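Local coordinates for leucine rich repeat and phosphatase domain containing protein (Entamoeba histolytica, PDB 3EMU) that has a dual specificity phosphatase fold and is classed as a phosphoric monoester hydrolase, though its activity and substrate are not established, at residues I13-I17 against F108-Q113; S37-L41 against F79-S83; E64-Y70 against E134-Q140. All coordinates share one frame. Residues are numbered along the deposited sequence.

Interactions 1 and 2 form one continuous apolar layer against the central sheet: their centres lie about 12 Å apart, and Ile80 CG2 sits 3.4 Å from both Ile17 CD1 and Phe108 CE1. In sequence, both segments of interaction 2 fall between those of interaction 1. Interaction 3 lies about 20 and 22 Å from them, centre to centre, and touches neither, although helix 68-85 serves both it and interaction 2. It adjoins the presumed phosphate-binding loop: a bound sulfate, probably from the crystallisation liquor, lies about 6 Å from the Phe137 side chain, which packs on Lys100. By sequence, Lys100 appears to replace the arginine of the family's CX5R signature, and a serine its cysteine.

Interaction 1: I13-I17 against F108-Q113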
loop_
_atom_site.group_PDB
_atom_site.type_symbol
_atom_site.label_atom_id
_atom_site.label_comp_id
_atom_site.label_asym_id
_atom_site.label_seq_id
_atom_site.Cartn_x
_atom_site.Cartn_y
_atom_site.Cartn_z
ATOM N N ILE A 13 -0.623 7.910 5.364
ATOM C CA ILE A 13 0.342 8.275 4.310
ATOM C C ILE A 13 -0.080 9.606 3.605
ATOM O O ILE A 13 0.686 10.545 3.542
ATOM C CB ILE A 13 0.603 7.112 3.320
ATOM C CG1 ILE A 13 1.275 5.907 4.061
ATOM C CG2 ILE A 13 1.421 7.602 2.113
ATOM C CD1 ILE A 13 2.607 6.268 4.816
ATOM N N ILE A 14 -1.331 9.643 3.157
ATOM C CA ILE A 14 -2.024 10.825 2.681
ATOM C C ILE A 14 -3.421 10.511 3.194
ATOM O O ILE A 14 -3.666 9.428 3.723
ATOM C CB ILE A 14 -2.060 10.938 1.087
ATOM C CG1 ILE A 14 -2.856 9.781 0.486
ATOM C CG2 ILE A 14 -0.635 11.043 0.474
ATOM C CD1 ILE A 14 -3.090 9.869 -1.020
ATOM N N GLN A 15 -4.335 11.437 3.015
ATOM C CA GLN A 15 -5.668 11.291 3.555
ATOM C C GLN A 15 -6.365 10.049 3.030
ATOM O O GLN A 15 -6.279 9.731 1.845
ATOM C CB GLN A 15 -6.491 12.547 3.253
ATOM C CG GLN A 15 -7.926 12.440 3.706
ATOM C CD GLN A 15 -8.790 13.589 3.173
ATOM O OE1 GLN A 15 -8.716 13.955 1.972
ATOM N NE2 GLN A 15 -9.623 14.164 4.064
ATOM N N TYR A 16 -7.041 9.335 3.938
ATOM C CA TYR A 16 -7.697 8.033 3.641
ATOM C C TYR A 16 -6.778 6.793 3.491
ATOM O O TYR A 16 -7.271 5.680 3.377
ATOM C CB TYR A 16 -8.601 8.142 2.404
ATOM C CG TYR A 16 -9.611 9.254 2.481
ATOM C CD1 TYR A 16 -10.433 9.400 3.606
ATOM C CD2 TYR A 16 -9.736 10.177 1.442
ATOM C CE1 TYR A 16 -11.354 10.431 3.697
ATOM C CE2 TYR A 16 -10.645 11.199 1.512
ATOM C CZ TYR A 16 -11.457 11.329 2.638
ATOM O OH TYR A 16 -12.378 12.357 2.696
ATOM N N ILE A 17 -5.462 6.990 3.473
ATOM C CA ILE A 17 -4.506 5.919 3.200
ATOM C C ILE A 17 -3.600 5.687 4.414
ATOM O O ILE A 17 -2.840 6.585 4.859
ATOM C CB ILE A 17 -3.578 6.288 2.004
ATOM C CG1 ILE A 17 -4.389 6.683 0.752
ATOM C CG2 ILE A 17 -2.530 5.175 1.724
ATOM C CD1 ILE A 17 -5.198 5.569 0.117
ATOM N N PHE A 108 0.602 2.770 -5.801
ATOM C CA PHE A 108 -0.539 3.642 -5.742
ATOM C C PHE A 108 -0.223 5.137 -5.953
ATOM O O PHE A 108 -0.903 5.816 -6.725
ATOM C CB PHE A 108 -1.320 3.463 -4.444
ATOM C CG PHE A 108 -2.426 4.458 -4.294
ATOM C CD1 PHE A 108 -3.621 4.327 -5.060
ATOM C CD2 PHE A 108 -2.280 5.562 -3.456
ATOM C CE1 PHE A 108 -4.646 5.270 -4.984
ATOM C CE2 PHE A 108 -3.302 6.506 -3.373
ATOM C CZ PHE A 108 -4.486 6.361 -4.148
ATOM N N LEU A 109 0.763 5.668 -5.239
ATOM C CA LEU A 109 1.134 7.076 -5.353
ATOM C C LEU A 109 1.814 7.390 -6.699
ATOM O O LEU A 109 1.659 8.496 -7.223
ATOM C CB LEU A 109 2.102 7.439 -4.243
ATOM C CG LEU A 109 1.680 7.382 -2.764
ATOM C CD1 LEU A 109 2.944 7.632 -1.887
ATOM C CD2 LEU A 109 0.596 8.395 -2.419
ATOM N N MET A 110 2.604 6.453 -7.223
ATOM C CA MET A 110 3.107 6.597 -8.564
ATOM C C MET A 110 1.920 7.010 -9.487
ATOM O O MET A 110 1.992 8.015 -10.200
ATOM C CB MET A 110 3.803 5.308 -9.048
ATOM C CG MET A 110 5.178 4.992 -8.334
ATOM S SD MET A 110 5.855 3.368 -8.598
ATOM C CE MET A 110 6.160 3.328 -10.361
ATOM N N TYR A 111 0.808 6.279 -9.404
ATOM C CA TYR A 111 -0.331 6.462 -10.288
ATOM C C TYR A 111 -1.134 7.707 -9.900
ATOM O O TYR A 111 -1.462 8.559 -10.744
ATOM C CB TYR A 111 -1.223 5.226 -10.163
ATOM C CG TYR A 111 -2.510 5.247 -10.936
ATOM C CD1 TYR A 111 -2.525 5.023 -12.320
ATOM C CD2 TYR A 111 -3.725 5.475 -10.292
ATOM C CE1 TYR A 111 -3.704 5.045 -13.038
ATOM C CE2 TYR A 111 -4.949 5.495 -11.007
ATOM C CZ TYR A 111 -4.918 5.289 -12.389
ATOM O OH TYR A 111 -6.090 5.272 -13.112
ATOM N N TYR A 112 -1.439 7.800 -8.603
ATOM C CA TYR A 112 -2.353 8.785 -8.074
ATOM C C TYR A 112 -1.781 10.200 -7.971
ATOM O O TYR A 112 -2.547 11.173 -7.906
ATOM C CB TYR A 112 -2.771 8.364 -6.684
ATOM C CG TYR A 112 -3.998 9.035 -6.155
ATOM C CD1 TYR A 112 -5.258 8.621 -6.580
ATOM C CD2 TYR A 112 -3.911 10.037 -5.191
ATOM C CE1 TYR A 112 -6.381 9.185 -6.092
ATOM C CE2 TYR A 112 -5.049 10.635 -4.691
ATOM C CZ TYR A 112 -6.292 10.181 -5.150
ATOM O OH TYR A 112 -7.478 10.724 -4.680
ATOM N N GLN A 113 -0.463 10.334 -7.923
ATOM C CA GLN A 113 0.124 11.656 -7.801
ATOM C C GLN A 113 1.190 11.822 -8.843
ATOM O O GLN A 113 1.991 12.704 -8.718
ATOM C CB GLN A 113 0.726 11.848 -6.401
ATOM C CG GLN A 113 -0.332 11.768 -5.340
ATOM C CD GLN A 113 0.188 12.107 -3.970
ATOM O OE1 GLN A 113 1.365 11.868 -3.661
ATOM N NE2 GLN A 113 -0.681 12.663 -3.125
#
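Ile14 makes the largest single contribution, 68 of the 219 Å² buried between the two segments (both sides summed). Its chi1 is p and chi2 is t, which extends CD1 toward the helix while CG2 lies beside it. CD1 is 4.1 Å from Phe108 CE2, at the edge of that ring and near its plane, and 4.2 Å from Tyr112 CE2. CG2 approaches Leu109 CD2 at 4.1 Å and Gln113 NE2 at 3.9 Å; Gln113 OE1 is hydrogen-bonded to Lys123.

Phe108, with chi1 t, projects its ring to the hairpin, where CE2 also meets Ile17 CD1 at 4.1 Å. Leu109 leaves the helix sideways, but its m,t rotamer brings the methyls back, CD1 lying 4.3 Å from Ile13 CG2. Ile13 and Ile17 are both m,m; the end of Ile13 turns away, so it contributes just 20 Å².

A classic beta bulge accounts for the CA-to-CB bonds of all three isoleucines pointing toward the helix: Ile13 (phi/psi -96/-52) and extended Ile14 (-144/176) lie together opposite Ile17, with Ile13 N bonded to Ile17 O (2.6 Å) and Ile17 N to Ile14 O (3.0 Å). The chain reverses in a type II turn from Ile14 to Ile17; Tyr16 takes the positive phi (75°) of its third position, and it and Gln15 stay clear of the helix. With CA atoms no nearer than 9.4 Å (Ile14 to Leu109), side chains alone bridge the gap. This is a tight beta hairpin, joining strands 11-14 and 17-21, packed on the C-terminal end of helix 100-112 in the alpha/beta fold of dual specificity phosphatases.

Interaction 2: S37-L41 against F79-S83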
loop_
_atom_site.group_PDB
_atom_site.type_symbol
_atom_site.label_atom_id
_atom_site.label_comp_id
_atom_site.label_asym_id
_atom_site.label_seq_id
_atom_site.Cartn_x
_atom_site.Cartn_y
_atom_site.Cartn_z
ATOM N N SER A 37 -12.687 1.632 6.785
ATOM C CA SER A 37 -13.741 0.662 6.535
ATOM C C SER A 37 -13.269 -0.331 5.530
ATOM O O SER A 37 -14.038 -1.193 5.110
ATOM C CB SER A 37 -15.023 1.337 6.001
ATOM O OG SER A 37 -14.704 2.245 4.950
ATOM N N SER A 38 -12.015 -0.206 5.114
ATOM C CA SER A 38 -11.469 -1.166 4.173
ATOM C C SER A 38 -10.100 -1.584 4.615
ATOM O O SER A 38 -9.333 -0.774 5.128
ATOM C CB SER A 38 -11.307 -0.567 2.766
ATOM O OG SER A 38 -12.528 -0.491 2.099
ATOM N N ILE A 39 -9.788 -2.839 4.327
ATOM C CA ILE A 39 -8.490 -3.368 4.612
ATOM C C ILE A 39 -7.960 -4.128 3.410
ATOM O O ILE A 39 -8.629 -4.986 2.850
ATOM C CB ILE A 39 -8.490 -4.215 5.933
ATOM C CG1 ILE A 39 -9.027 -3.319 7.064
ATOM C CG2 ILE A 39 -7.067 -4.730 6.276
ATOM C CD1 ILE A 39 -8.688 -3.815 8.464
ATOM N N LEU A 40 -6.739 -3.770 3.021
ATOM C CA LEU A 40 -6.067 -4.421 1.910
ATOM C C LEU A 40 -4.961 -5.270 2.502
ATOM O O LEU A 40 -3.999 -4.767 3.065
ATOM C CB LEU A 40 -5.488 -3.377 0.934
ATOM C CG LEU A 40 -4.880 -3.880 -0.372
ATOM C CD1 LEU A 40 -5.867 -4.813 -1.062
ATOM C CD2 LEU A 40 -4.533 -2.690 -1.274
ATOM N N LEU A 41 -5.120 -6.565 2.362
ATOM C CA LEU A 41 -4.180 -7.513 2.902
ATOM C C LEU A 41 -3.220 -7.884 1.822
ATOM O O LEU A 41 -3.612 -8.478 0.836
ATOM C CB LEU A 41 -4.904 -8.776 3.395
ATOM C CG LEU A 41 -6.006 -8.529 4.455
ATOM C CD1 LEU A 41 -6.806 -9.809 4.775
ATOM C CD2 LEU A 41 -5.402 -8.015 5.737
ATOM N N PHE A 79 -9.401 -0.942 -5.461
ATOM C CA PHE A 79 -9.953 -1.106 -4.108
ATOM C C PHE A 79 -9.605 0.137 -3.350
ATOM O O PHE A 79 -10.446 0.733 -2.688
ATOM C CB PHE A 79 -9.311 -2.371 -3.488
ATOM C CG PHE A 79 -9.757 -2.696 -2.073
ATOM C CD1 PHE A 79 -10.963 -3.390 -1.834
ATOM C CD2 PHE A 79 -8.933 -2.388 -0.987
ATOM C CE1 PHE A 79 -11.352 -3.740 -0.524
ATOM C CE2 PHE A 79 -9.310 -2.742 0.324
ATOM C CZ PHE A 79 -10.526 -3.408 0.554
ATOM N N ILE A 80 -8.377 0.629 -3.521
ATOM C CA ILE A 80 -8.024 1.892 -2.841
ATOM C C ILE A 80 -8.865 3.103 -3.298
ATOM O O ILE A 80 -9.333 3.906 -2.497
ATOM C CB ILE A 80 -6.530 2.207 -2.992
ATOM C CG1 ILE A 80 -5.696 1.121 -2.290
ATOM C CG2 ILE A 80 -6.193 3.585 -2.431
ATOM C CD1 ILE A 80 -4.197 1.237 -2.505
ATOM N N ILE A 81 -9.040 3.262 -4.601
ATOM C CA ILE A 81 -9.777 4.436 -5.068
ATOM C C ILE A 81 -11.251 4.288 -4.689
ATOM O O ILE A 81 -11.888 5.263 -4.317
ATOM C CB ILE A 81 -9.532 4.732 -6.602
ATOM C CG1 ILE A 81 -8.217 5.462 -6.730
ATOM C CG2 ILE A 81 -10.615 5.654 -7.146
ATOM C CD1 ILE A 81 -7.587 5.355 -8.037
ATOM N N ARG A 82 -11.789 3.070 -4.739
ATOM C CA ARG A 82 -13.140 2.825 -4.207
ATOM C C ARG A 82 -13.328 3.364 -2.796
ATOM O O ARG A 82 -14.421 3.766 -2.415
ATOM C CB ARG A 82 -13.493 1.335 -4.206
ATOM C CG ARG A 82 -14.842 1.020 -3.566
ATOM C CD ARG A 82 -15.188 -0.464 -3.674
ATOM N NE ARG A 82 -14.909 -1.258 -2.472
ATOM C CZ ARG A 82 -14.728 -2.584 -2.481
ATOM N NH1 ARG A 82 -14.769 -3.265 -3.615
ATOM N NH2 ARG A 82 -14.494 -3.244 -1.359
ATOM N N SER A 83 -12.261 3.394 -2.000
ATOM C CA SER A 83 -12.406 3.805 -0.613
ATOM C C SER A 83 -12.290 5.323 -0.499
ATOM O O SER A 83 -12.952 5.956 0.336
ATOM C CB SER A 83 -11.386 3.047 0.305
ATOM O OG SER A 83 -11.282 3.604 1.614
#
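Taken from its N-terminal end, the helical segment begins with its main contributor. Phe79, chi1 t, points at the strand and buries 87 of the 277 Å² in the contact. Its ring lies obliquely across the backbone from Ser38 to Leu40: CZ is 3.7 Å from Ser38 CB and 3.4 Å from Ile39 O, CE2 is 3.9 Å from Leu40 N, and CD2 is 3.9 Å from Leu40 CD1. Ile80 starts sideways, yet its m,t side chain comes nearer at its end, with CG1 4.1 Å from Leu40 CD2. Ile81 faces elsewhere, packing on Phe108 and Tyr111. Arg82, deposited in two conformers, adds little here; its NH2 forms a salt bridge with Asp55 OD1. Ser83, one turn beyond Phe79, again points to the strand, its CB lying 4.1 Å from Ser38 OG. Its own hydroxyl is bonded to Glu88 O, so its role across this contact is packing.

On the strand, the alternation is plain: Ser38 and Leu40 point to the helix, Ile39 and Leu41 away. Where two small residues meet, Ser38 CA and Ser83 CA are 7.0 Å apart, consistent with their size, against 7.9 Å between the CA atoms of Leu40 and Phe79. The segment axes come within 9.5 Å and run nearly antiparallel, at 164°.

In the fold, strand 36-42 lies between strands 89-94 and 55-59 of the central sheet, and helix 68-85 covers one face of it: Phe79 also touches Val90 and Leu57 on those flanking strands, while Leu40 and Ile80 meet Ile104 and Phe108 of helix 100-112.

Interaction 3: E64-Y70 against E134-Q140; sequences EEGHQLY and ESGFILQ
This is a mixed polar and apolar junction between two helix N-termini, where the loop leading into helix 68-85 crosses the start of helix 135-151. Residues 68-70 and 135-140 are helical; loop phi/psi values are -86/-10 (Glu64), -85/162 (Glu65), 64/-138 (Gly66) and -141/33 (His67, N-cap); Glu134 (-57/143) occupies the second N-cap position. Nearest CA pairs are Glu64-Gly136 (4.8 Å) and Tyr70-Gln140 (5.6 Å). Glu64 (chi1 99°, off-well; chi2 t; chi3 63°) accepts Gly136 N at OE2 (2.9 Å); its CA covers the Phe137 ring face (CH-pi, 3.8 Å to the centroid), and Leu69 CB lies 3.7 Å from Phe137 CE1. Gln140 (m,t, chi3 63°) accepts Tyr70 N (3.0 Å) and, weakly, Leu69 N (2.9 Å) at OE1; its NE2 weakly donates to Glu64 O (3.1 Å). Water links Gln140 NE2 (2.9 Å), Glu65 O (2.5 Å) and Gln68 N (3.0 Å). First-turn amides of Tyr70, weakly Leu69, and Gly136 thus meet side-chain oxygens of the other segment, while Glu64 OE1 and Glu134 OE1 (2.9 Å) make an unfavourable like-charge approach.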
loop_
_atom_site.group_PDB
_atom_site.type_symbol
_atom_site.label_atom_id
_atom_site.label_comp_id
_atom_site.label_asym_id
_atom_site.label_seq_id
_atom_site.Cartn_x
_atom_site.Cartn_y
_atom_site.Cartn_z
ATOM N N GLU A 64 9.036 -12.594 -3.922
ATOM C CA GLU A 64 9.582 -11.380 -4.525
ATOM C C GLU A 64 10.010 -11.605 -5.993
ATOM O O GLU A 64 10.275 -10.660 -6.697
ATOM C CB GLU A 64 10.738 -10.805 -3.675
ATOM C CG GLU A 64 12.119 -11.177 -4.179
ATOM C CD GLU A 64 13.281 -10.750 -3.268
ATOM O OE1 GLU A 64 13.368 -11.235 -2.096
ATOM O OE2 GLU A 64 14.112 -9.951 -3.741
ATOM N N GLU A 65 10.038 -12.855 -6.440
ATOM C CA GLU A 65 10.412 -13.207 -7.803
ATOM C C GLU A 65 9.206 -13.104 -8.750
ATOM O O GLU A 65 8.037 -13.125 -8.308
ATOM C CB GLU A 65 10.988 -14.645 -7.910
ATOM C CG GLU A 65 12.121 -14.967 -6.994
ATOM C CD GLU A 65 11.631 -15.598 -5.661
ATOM O OE1 GLU A 65 11.105 -16.752 -5.685
ATOM O OE2 GLU A 65 11.802 -14.952 -4.597
ATOM N N GLY A 66 9.503 -13.031 -10.053
ATOM C CA GLY A 66 8.442 -12.923 -11.049
ATOM C C GLY A 66 7.643 -11.639 -10.937
ATOM O O GLY A 66 8.203 -10.580 -10.691
ATOM N N HIS A 67 6.323 -11.745 -11.089
ATOM C CA HIS A 67 5.465 -10.573 -11.302
ATOM C C HIS A 67 4.136 -10.612 -10.586
ATOM O O HIS A 67 3.157 -10.066 -11.093
ATOM C CB HIS A 67 5.200 -10.322 -12.801
ATOM C CG HIS A 67 4.946 -11.570 -13.585
ATOM N ND1 HIS A 67 3.696 -12.151 -13.676
ATOM C CD2 HIS A 67 5.784 -12.360 -14.295
ATOM C CE1 HIS A 67 3.784 -13.258 -14.394
ATOM N NE2 HIS A 67 5.037 -13.408 -14.783
ATOM N N GLN A 68 4.090 -11.216 -9.406
ATOM C CA GLN A 68 2.824 -11.297 -8.677
ATOM C C GLN A 68 2.459 -9.964 -8.113
ATOM O O GLN A 68 1.297 -9.631 -8.020
ATOM C CB GLN A 68 2.889 -12.310 -7.533
ATOM C CG GLN A 68 3.250 -13.710 -7.949
ATOM C CD GLN A 68 3.553 -14.639 -6.731
ATOM O OE1 GLN A 68 4.019 -14.200 -5.682
ATOM N NE2 GLN A 68 3.309 -15.922 -6.907
ATOM N N LEU A 69 3.452 -9.206 -7.693
ATOM C CA LEU A 69 3.132 -7.899 -7.190
ATOM C C LEU A 69 2.636 -6.955 -8.333
ATOM O O LEU A 69 1.555 -6.368 -8.241
ATOM C CB LEU A 69 4.289 -7.319 -6.369
ATOM C CG LEU A 69 3.877 -5.965 -5.760
ATOM C CD1 LEU A 69 4.048 -5.911 -4.231
ATOM C CD2 LEU A 69 4.603 -4.794 -6.487
ATOM N N TYR A 70 3.430 -6.846 -9.390
ATOM C CA TYR A 70 3.063 -6.136 -10.591
ATOM C C TYR A 70 1.603 -6.475 -11.002
ATOM O O TYR A 70 0.772 -5.562 -11.167
ATOM C CB TYR A 70 4.011 -6.581 -11.704
ATOM C CG TYR A 70 3.715 -5.979 -13.035
ATOM C CD1 TYR A 70 4.136 -4.670 -13.320
ATOM C CD2 TYR A 70 3.000 -6.687 -14.015
ATOM C CE1 TYR A 70 3.867 -4.072 -14.553
ATOM C CE2 TYR A 70 2.734 -6.117 -15.274
ATOM C CZ TYR A 70 3.181 -4.793 -15.546
ATOM O OH TYR A 70 2.947 -4.146 -16.753
ATOM N N GLU A 134 12.211 -5.719 -0.351
ATOM C CA GLU A 134 13.101 -6.608 -1.112
ATOM C C GLU A 134 13.331 -6.169 -2.573
ATOM O O GLU A 134 12.418 -5.699 -3.251
ATOM C CB GLU A 134 12.582 -8.053 -1.071
ATOM C CG GLU A 134 12.435 -8.625 0.339
ATOM C CD GLU A 134 11.893 -10.067 0.351
ATOM O OE1 GLU A 134 11.056 -10.468 -0.505
ATOM O OE2 GLU A 134 12.324 -10.815 1.262
ATOM N N SER A 135 14.548 -6.352 -3.070
ATOM C CA SER A 135 14.886 -5.880 -4.422
ATOM C C SER A 135 14.036 -6.458 -5.592
ATOM O O SER A 135 13.806 -5.741 -6.574
ATOM C CB SER A 135 16.377 -6.062 -4.722
ATOM O OG SER A 135 16.659 -7.445 -4.752
ATOM N N GLY A 136 13.574 -7.709 -5.514
ATOM C CA GLY A 136 12.615 -8.193 -6.502
ATOM C C GLY A 136 11.312 -7.376 -6.569
ATOM O O GLY A 136 10.719 -7.185 -7.650
ATOM N N PHE A 137 10.852 -6.873 -5.426
ATOM C CA PHE A 137 9.717 -5.997 -5.437
ATOM C C PHE A 137 10.005 -4.620 -6.037
ATOM O O PHE A 137 9.148 -4.095 -6.753
ATOM C CB PHE A 137 9.099 -5.894 -4.053
ATOM C CG PHE A 137 8.362 -7.148 -3.642
ATOM C CD1 PHE A 137 7.532 -7.817 -4.559
ATOM C CD2 PHE A 137 8.501 -7.671 -2.344
ATOM C CE1 PHE A 137 6.845 -8.962 -4.199
ATOM C CE2 PHE A 137 7.813 -8.846 -1.965
ATOM C CZ PHE A 137 6.974 -9.475 -2.883
ATOM N N ILE A 138 11.191 -4.052 -5.741
ATOM C CA ILE A 138 11.631 -2.768 -6.291
ATOM C C ILE A 138 11.636 -2.868 -7.840
ATOM O O ILE A 138 11.126 -1.980 -8.557
ATOM C CB ILE A 138 13.058 -2.382 -5.818
ATOM C CG1 ILE A 138 13.115 -2.056 -4.307
ATOM C CG2 ILE A 138 13.592 -1.187 -6.619
ATOM C CD1 ILE A 138 12.134 -1.066 -3.829
ATOM N N LEU A 139 12.184 -3.980 -8.325
ATOM C CA LEU A 139 12.237 -4.278 -9.728
ATOM C C LEU A 139 10.835 -4.309 -10.372
ATOM O O LEU A 139 10.624 -3.712 -11.439
ATOM C CB LEU A 139 12.895 -5.628 -9.876
ATOM C CG LEU A 139 13.733 -5.956 -11.084
ATOM C CD1 LEU A 139 14.732 -4.838 -11.366
ATOM C CD2 LEU A 139 14.441 -7.304 -10.787
ATOM N N GLN A 140 9.888 -5.003 -9.738
ATOM C CA GLN A 140 8.488 -4.989 -10.195
ATOM C C GLN A 140 7.849 -3.595 -10.177
ATOM O O GLN A 140 6.958 -3.293 -10.978
ATOM C CB GLN A 140 7.631 -5.954 -9.366
ATOM C CG GLN A 140 8.007 -7.416 -9.574
ATOM C CD GLN A 140 7.131 -8.402 -8.764
ATOM O OE1 GLN A 140 5.907 -8.477 -8.981
ATOM N NE2 GLN A 140 7.764 -9.181 -7.867
HETATM O O HOH W 1 6.263 -11.647 -7.381
#